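Neck appendage protein (Bacillus phage GA-1, PDB 3GUD) is a virion neck appendage protein whose C-terminal part, the part crystallised here, acts as an intramolecular chaperone mediating triple-beta-helix folding. Local coordinates at the interface of chains A and B. Residues are numbered along the deposited sequence; one frame, centred on the assembly and turned at random. Chains: chain A/B, Neck appendage protein.

The interface of chains A and B. Residues chain A 25-28, 48; chain B 9-11.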
loop_
_atom_site.group_PDB
_atom_site.type_symbol
_atom_site.label_atom_id
_atom_site.label_comp_id
_atom_site.label_asym_id
_atom_site.label_seq_id
_atom_site.Cartn_x
_atom_site.Cartn_y
_atom_site.Cartn_z
ATOM N N PHE A 25 9.588 -13.343 -5.117
ATOM C CA PHE A 25 8.139 -13.274 -4.935
ATOM C C PHE A 25 7.525 -14.688 -4.942
ATOM O O PHE A 25 7.921 -15.537 -5.752
ATOM C CB PHE A 25 7.481 -12.439 -6.039
ATOM C CG PHE A 25 7.858 -10.986 -6.029
ATOM C CD1 PHE A 25 8.302 -10.373 -4.871
ATOM C CD2 PHE A 25 7.730 -10.222 -7.186
ATOM C CE1 PHE A 25 8.637 -9.028 -4.870
ATOM C CE2 PHE A 25 8.059 -8.881 -7.196
ATOM C CZ PHE A 25 8.517 -8.283 -6.039
ATOM N N TYR A 26 6.549 -14.920 -4.055
ATOM C CA TYR A 26 5.843 -16.206 -3.937
ATOM C C TYR A 26 4.324 -16.082 -4.010
ATOM O O TYR A 26 3.759 -15.017 -3.762
ATOM C CB TYR A 26 6.151 -16.857 -2.593
ATOM C CG TYR A 26 7.592 -17.220 -2.375
ATOM C CD1 TYR A 26 8.059 -18.495 -2.661
ATOM C CD2 TYR A 26 8.485 -16.290 -1.866
ATOM C CE1 TYR A 26 9.367 -18.821 -2.456
ATOM C CE2 TYR A 26 9.795 -16.610 -1.659
ATOM C CZ TYR A 26 10.230 -17.870 -1.954
ATOM O OH TYR A 26 11.544 -18.173 -1.736
ATOM N N GLN A 27 3.668 -17.191 -4.342
ATOM C CA GLN A 27 2.252 -17.348 -4.049
ATOM C C GLN A 27 2.160 -18.476 -3.040
ATOM O O GLN A 27 2.941 -19.422 -3.082
ATOM C CB GLN A 27 1.415 -17.613 -5.306
ATOM C CG GLN A 27 1.232 -19.072 -5.698
ATOM C CD GLN A 27 0.417 -19.230 -6.985
ATOM O OE1 GLN A 27 0.539 -18.434 -7.913
ATOM N NE2 GLN A 27 -0.417 -20.261 -7.036
ATOM N N TYR A 28 1.232 -18.339 -2.102
ATOM C CA TYR A 28 1.099 -19.270 -0.982
ATOM C C TYR A 28 -0.299 -19.134 -0.377
ATOM O O TYR A 28 -1.037 -18.199 -0.684
ATOM C CB TYR A 28 2.163 -18.974 0.088
ATOM C CG TYR A 28 2.245 -17.499 0.436
ATOM C CD1 TYR A 28 1.414 -16.939 1.405
ATOM C CD2 TYR A 28 3.130 -16.654 -0.231
ATOM C CE1 TYR A 28 1.477 -15.572 1.709
ATOM C CE2 TYR A 28 3.201 -15.295 0.065
ATOM C CZ TYR A 28 2.376 -14.758 1.034
ATOM O OH TYR A 28 2.446 -13.406 1.331
ATOM N N ILE A 48 8.519 -13.056 1.367
ATOM C CA ILE A 48 8.561 -13.850 2.592
ATOM C C ILE A 48 9.686 -13.394 3.526
ATOM O O ILE A 48 10.859 -13.496 3.184
ATOM C CB ILE A 48 8.702 -15.353 2.276
ATOM C CG1 ILE A 48 7.424 -15.881 1.616
ATOM C CG2 ILE A 48 9.026 -16.147 3.543
ATOM C CD1 ILE A 48 7.500 -17.338 1.232
ATOM N N ILE B 9 3.089 -23.145 -0.847
ATOM C CA ILE B 9 4.049 -22.091 -1.090
ATOM C C ILE B 9 4.831 -22.395 -2.365
ATOM O O ILE B 9 5.280 -23.526 -2.587
ATOM C CB ILE B 9 4.989 -21.963 0.110
ATOM C CG1 ILE B 9 5.546 -20.547 0.210
ATOM C CG2 ILE B 9 6.082 -22.997 0.017
ATOM C CD1 ILE B 9 6.412 -20.161 -0.970
ATOM N N ALA B 10 4.965 -21.387 -3.219
ATOM C CA ALA B 10 5.608 -21.593 -4.503
ATOM C C ALA B 10 5.713 -20.299 -5.273
ATOM O O ALA B 10 5.103 -19.298 -4.908
ATOM C CB ALA B 10 4.836 -22.611 -5.314
ATOM N N PRO B 11 6.501 -20.311 -6.345
ATOM C CA PRO B 11 6.577 -19.130 -7.198
ATOM C C PRO B 11 5.218 -18.870 -7.835
ATOM O O PRO B 11 4.333 -19.722 -7.779
ATOM C CB PRO B 11 7.620 -19.526 -8.242
ATOM C CG PRO B 11 8.450 -20.587 -7.558
ATOM C CD PRO B 11 7.464 -21.351 -6.738
#
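A:Gln27 and B:Ala10 pair as an antiparallel bridge, each backbone N-H donating to the other's carbonyl. The A:Gln27 N to B:Ala10 O bond is 2.6 Å and the return bond, B:Ala10 N to A:Gln27 O, is 2.8 Å and the more bent at its hydrogen. The two carbonyl oxygens also come unusually close to each other; both can only accept, so that detail of the model is doubtful.

B:Ile9 supplies the apolar half of the contact. With CG1 roughly anti to the backbone N (chi1 -154°), its branch points into chain A between A:Tyr26, A:Tyr28 and A:Ile48. Its CD1 meets the CD1 methyl of A:Ile48 tip to tip at 3.7 Å. Both methyls lie on the same side of the A:Tyr26 ring: that of A:Ile48 sits 3.4 Å above the plane towards the rim, while that of B:Ile9 is farther out beside the ring atom CD1 of A:Tyr26, modelled too close to trust in detail. A:Tyr28 offers its CB to CG1 of B:Ile9, at 3.7 Å; its CG lies between the backbone N and the carbonyl carbon (chi1 48°), which turns the ring away from chain B, across the strand, with the edge against A:Tyr26 CB. The extended A:Gln27 side chain leaves the opposite side of the strand, its CG passing 3.8 Å from B:Pro11 O.

Strand 9-10, in the N-terminal segment of chain B, thus crosses to chain A and pairs with strand 26-30, probably helping to hold the deposited trimer together.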